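Local coordinates for protein 1,4-dihydroxy-6-naphtoate synthase (Archaeoglobus fulgidus, PDB 1ZBM) that probably converts cyclic dehypoxanthinylfutalosinate into 1,4-dihydroxy-6-naphthoate, a step in menaquinone biosynthesis, at residues 74-79 with 185-190. Sequence-based numbering, arbitrary orientation.
Sequences DKYRIL and LNAIRR
Lys75 O takes the backbone N-H of Arg190 at 2.8 Å, and the CA-H of Arg189 also faces this oxygen. It opens an antiparallel pairing of 74-79 with 185-190. Arg77 and Ile188 form the hydrogen-bonded pair: Ile188 N lies 3.0 Å from Arg77 O, nearly in line with its C=O, and Arg77 N 3.1 Å from Ile188 O, above the carbonyl plane. Leu79 N hydrogen-bonds to Asn186 O at 2.8 Å; beyond, water 2 joins Leu79 O to Asn186 N. The axes of 76-78 and 185-189 make 140° between their directions.

Ile188 CG2 sits 3.9 Å above the guanidinium plane of Arg77, over its centre, and also meets Leu79 CD1. Arg77 CG lies between backbone N and carbonyl carbon (chi1 80°), and the chain runs extended to NE, beside Ile188. NH2 is hydrogen-bonded to Gln197, and NE reaches Arg189 O weakly through water 1. An alanine in place of Arg77 would probably take the guanidinium from over Ile188 CG2 and leave Gln197 and water 1 without their arginine partner.

Arg77 CB stands over one face of the Arg190 guanidinium, offset toward the rim. Arg190 NE lies 2.9 Å from Tyr76 O, which Tyr69 OH hydrogen-bonds; Arg190 NH2 bonds to Asp73 O.

Tyr76 CD1 comes to 3.3 Å from Arg189 N, with Ile188 C at the ring edge and Arg189 CG over one face. Its hydroxyl bonds to Tyr59 O.

Strand 76-86 edges a five-stranded mixed sheet of order 2-1-3-5-4, consistent with a type II periplasmic-binding-protein fold; the side chain of Thr114, a predicted substrate residue, is about 7 Å from that of Leu185. Strand 181-189 separates 76-86 from 61-65; helix 194-213 packs on Leu79, Asn186 and Ile188, whereas Tyr69 of helix 66-69 meets Ile78 and Leu185.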
ATOM      1  N   ASP A  74      -0.766  -8.073  17.158  1.00 27.12           N
ATOM      2  CA  ASP A  74      -0.890  -9.122  18.166  1.00 27.13           C
ATOM      3  C   ASP A  74      -1.036 -10.491  17.499  1.00 26.00           C
ATOM      4  O   ASP A  74      -0.525 -11.505  17.986  1.00 24.77           O
ATOM      5  CB  ASP A  74      -2.097  -8.860  19.085  1.00 28.44           C
ATOM      6  CG  ASP A  74      -3.405  -8.681  18.322  1.00 33.82           C
ATOM      7  OD1 ASP A  74      -3.453  -7.842  17.388  1.00 34.72           O
ATOM      8  OD2 ASP A  74      -4.408  -9.366  18.662  1.00 33.53           O
ATOM      9  N   LYS A  75      -1.733 -10.508  16.371  1.00 23.97           N
ATOM     10  CA  LYS A  75      -1.957 -11.743  15.634  1.00 23.33           C
ATOM     11  C   LYS A  75      -1.098 -11.834  14.368  1.00 22.25           C
ATOM     12  O   LYS A  75      -0.909 -12.917  13.810  1.00 21.43           O
ATOM     13  CB  LYS A  75      -3.435 -11.857  15.260  1.00 25.18           C
ATOM     14  CG  LYS A  75      -4.366 -12.163  16.431  1.00 25.74           C
ATOM     15  CD  LYS A  75      -3.965 -13.458  17.131  1.00 25.72           C
ATOM     16  CE  LYS A  75      -5.122 -14.045  17.915  1.00 27.42           C
ATOM     17  NZ  LYS A  75      -5.848 -13.001  18.680  1.00 27.04           N
ATOM     18  N   TYR A  76      -0.568 -10.698  13.933  1.00 18.87           N
ATOM     19  CA  TYR A  76       0.243 -10.639  12.725  1.00 17.45           C
ATOM     20  C   TYR A  76       1.609 -10.013  12.957  1.00 16.81           C
ATOM     21  O   TYR A  76       1.774  -9.207  13.869  1.00 17.46           O
ATOM     22  CB  TYR A  76      -0.488  -9.808  11.665  1.00 16.70           C
ATOM     23  CG  TYR A  76      -1.625 -10.515  10.950  1.00 14.79           C
ATOM     24  CD1 TYR A  76      -1.369 -11.431   9.928  1.00 13.95           C
ATOM     25  CD2 TYR A  76      -2.954 -10.265  11.294  1.00 12.19           C
ATOM     26  CE1 TYR A  76      -2.403 -12.081   9.263  1.00 13.24           C
ATOM     27  CE2 TYR A  76      -3.998 -10.909  10.639  1.00 15.22           C
ATOM     28  CZ  TYR A  76      -3.716 -11.820   9.624  1.00 13.34           C
ATOM     29  OH  TYR A  76      -4.735 -12.481   8.998  1.00  9.67           O
ATOM     30  N   ARG A  77       2.591 -10.385  12.143  1.00 16.37           N
ATOM     31  CA  ARG A  77       3.908  -9.764  12.241  1.00 16.67           C
ATOM     32  C   ARG A  77       4.289  -9.327  10.834  1.00 16.12           C
ATOM     33  O   ARG A  77       3.789  -9.875   9.849  1.00 16.24           O
ATOM     34  CB  ARG A  77       4.960 -10.720  12.798  1.00 18.86           C
ATOM     35  CG  ARG A  77       5.527 -11.707  11.819  1.00 21.90           C
ATOM     36  CD  ARG A  77       6.694 -12.433  12.458  1.00 21.27           C
ATOM     37  NE  ARG A  77       7.144 -13.558  11.651  1.00 21.42           N
ATOM     38  CZ  ARG A  77       7.805 -13.443  10.504  1.00 21.42           C
ATOM     39  NH1 ARG A  77       8.099 -12.239  10.018  1.00 19.18           N
ATOM     40  NH2 ARG A  77       8.179 -14.536   9.850  1.00 18.68           N
ATOM     41  N   ILE A  78       5.164  -8.334  10.737  1.00 15.13           N
ATOM     42  CA  ILE A  78       5.573  -7.821   9.442  1.00 14.16           C
ATOM     43  C   ILE A  78       6.535  -8.749   8.728  1.00 14.70           C
ATOM     44  O   ILE A  78       7.534  -9.184   9.299  1.00 14.05           O
ATOM     45  CB  ILE A  78       6.238  -6.448   9.567  1.00 14.17           C
ATOM     46  CG1 ILE A  78       5.324  -5.501  10.356  1.00 15.46           C
ATOM     47  CG2 ILE A  78       6.484  -5.876   8.175  1.00 12.28           C
ATOM     48  CD1 ILE A  78       6.035  -4.270  10.892  1.00 15.90           C
ATOM     49  N   LEU A  79       6.224  -9.071   7.476  1.00 12.59           N
ATOM     50  CA  LEU A  79       7.097  -9.946   6.689  1.00 14.34           C
ATOM     51  C   LEU A  79       8.211  -9.086   6.083  1.00 13.50           C
ATOM     52  O   LEU A  79       7.961  -7.983   5.610  1.00 13.52           O
ATOM     53  CB  LEU A  79       6.281 -10.630   5.599  1.00 15.70           C
ATOM     54  CG  LEU A  79       6.939 -11.835   4.954  1.00 20.04           C
ATOM     55  CD1 LEU A  79       7.006 -13.011   5.940  1.00 17.76           C
ATOM     56  CD2 LEU A  79       6.106 -12.221   3.724  1.00 23.07           C
ATOM     57  N   LEU A 185       2.260  -2.964   3.745  1.00 14.80           N
ATOM     58  CA  LEU A 185       3.142  -3.997   4.277  1.00 16.16           C
ATOM     59  C   LEU A 185       2.629  -5.404   3.996  1.00 16.34           C
ATOM     60  O   LEU A 185       1.438  -5.620   3.766  1.00 16.75           O
ATOM     61  CB  LEU A 185       3.273  -3.832   5.792  1.00 16.61           C
ATOM     62  CG  LEU A 185       3.708  -2.497   6.395  1.00 20.12           C
ATOM     63  CD1 LEU A 185       3.439  -2.532   7.892  1.00 20.69           C
ATOM     64  CD2 LEU A 185       5.178  -2.233   6.116  1.00 19.97           C
ATOM     65  N   ASN A 186       3.533  -6.369   4.019  1.00 16.00           N
ATOM     66  CA  ASN A 186       3.100  -7.735   3.846  1.00 18.40           C
ATOM     67  C   ASN A 186       3.089  -8.293   5.263  1.00 16.88           C
ATOM     68  O   ASN A 186       4.085  -8.209   5.972  1.00 16.50           O
ATOM     69  CB  ASN A 186       4.052  -8.530   2.957  1.00 20.10           C
ATOM     70  CG  ASN A 186       3.331  -9.195   1.805  1.00 21.62           C
ATOM     71  OD1 ASN A 186       3.807 -10.180   1.233  1.00 23.54           O
ATOM     72  ND2 ASN A 186       2.172  -8.653   1.453  1.00 23.69           N
ATOM     73  N   ALA A 187       1.949  -8.844   5.666  1.00 16.44           N
ATOM     74  CA  ALA A 187       1.776  -9.373   7.007  1.00 16.29           C
ATOM     75  C   ALA A 187       1.505 -10.880   7.033  1.00 16.70           C
ATOM     76  O   ALA A 187       0.693 -11.391   6.253  1.00 16.08           O
ATOM     77  CB  ALA A 187       0.636  -8.628   7.690  1.00 16.53           C
ATOM     78  N   ILE A 188       2.179 -11.584   7.942  1.00 14.97           N
ATOM     79  CA  ILE A 188       2.001 -13.028   8.078  1.00 15.05           C
ATOM     80  C   ILE A 188       1.538 -13.389   9.495  1.00 14.58           C
ATOM     81  O   ILE A 188       2.145 -12.973  10.479  1.00 14.53           O
ATOM     82  CB  ILE A 188       3.314 -13.804   7.702  1.00 14.23           C
ATOM     83  CG1 ILE A 188       3.099 -15.317   7.821  1.00 14.47           C
ATOM     84  CG2 ILE A 188       4.457 -13.371   8.578  1.00 13.72           C
ATOM     85  CD1 ILE A 188       4.225 -16.122   7.211  1.00 14.62           C
ATOM     86  N   ARG A 189       0.451 -14.160   9.574  1.00 13.40           N
ATOM     87  CA  ARG A 189      -0.145 -14.568  10.842  1.00 14.61           C
ATOM     88  C   ARG A 189       0.929 -15.179  11.742  1.00 14.68           C
ATOM     89  O   ARG A 189       1.820 -15.877  11.264  1.00 15.33           O
ATOM     90  CB  ARG A 189      -1.304 -15.553  10.579  1.00 14.12           C
ATOM     91  CG  ARG A 189      -2.490 -15.441  11.561  1.00 15.60           C
ATOM     92  CD  ARG A 189      -3.797 -16.064  11.022  1.00 15.67           C
ATOM     93  NE  ARG A 189      -3.698 -17.509  10.824  1.00 17.28           N
ATOM     94  CZ  ARG A 189      -4.528 -18.230  10.068  1.00 18.77           C
ATOM     95  NH1 ARG A 189      -5.537 -17.647   9.426  1.00 16.33           N
ATOM     96  NH2 ARG A 189      -4.331 -19.539   9.942  1.00 14.94           N
ATOM     97  N   ARG A 190       0.862 -14.912  13.041  1.00 15.56           N
ATOM     98  CA  ARG A 190       1.879 -15.420  13.953  1.00 17.84           C
ATOM     99  C   ARG A 190       1.758 -16.894  14.330  1.00 19.78           C
ATOM    100  O   ARG A 190       2.701 -17.471  14.876  1.00 20.62           O
ATOM    101  CB  ARG A 190       1.901 -14.565  15.225  1.00 20.12           C
ATOM    102  CG  ARG A 190       2.348 -13.113  15.018  1.00 19.26           C
ATOM    103  CD  ARG A 190       2.150 -12.303  16.298  1.00 21.46           C
ATOM    104  NE  ARG A 190       2.495 -10.891  16.154  1.00 19.29           N
ATOM    105  CZ  ARG A 190       3.737 -10.421  16.106  1.00 18.42           C
ATOM    106  NH1 ARG A 190       4.770 -11.248  16.187  1.00 17.99           N
ATOM    107  NH2 ARG A 190       3.941  -9.117  15.987  1.00 21.52           N
TER
HETATM  108  O   HOH W   1       4.840 -15.559  12.114  1.00 34.47           O
HETATM  109  O   HOH W   2       6.226  -6.286   4.335  1.00 16.26           O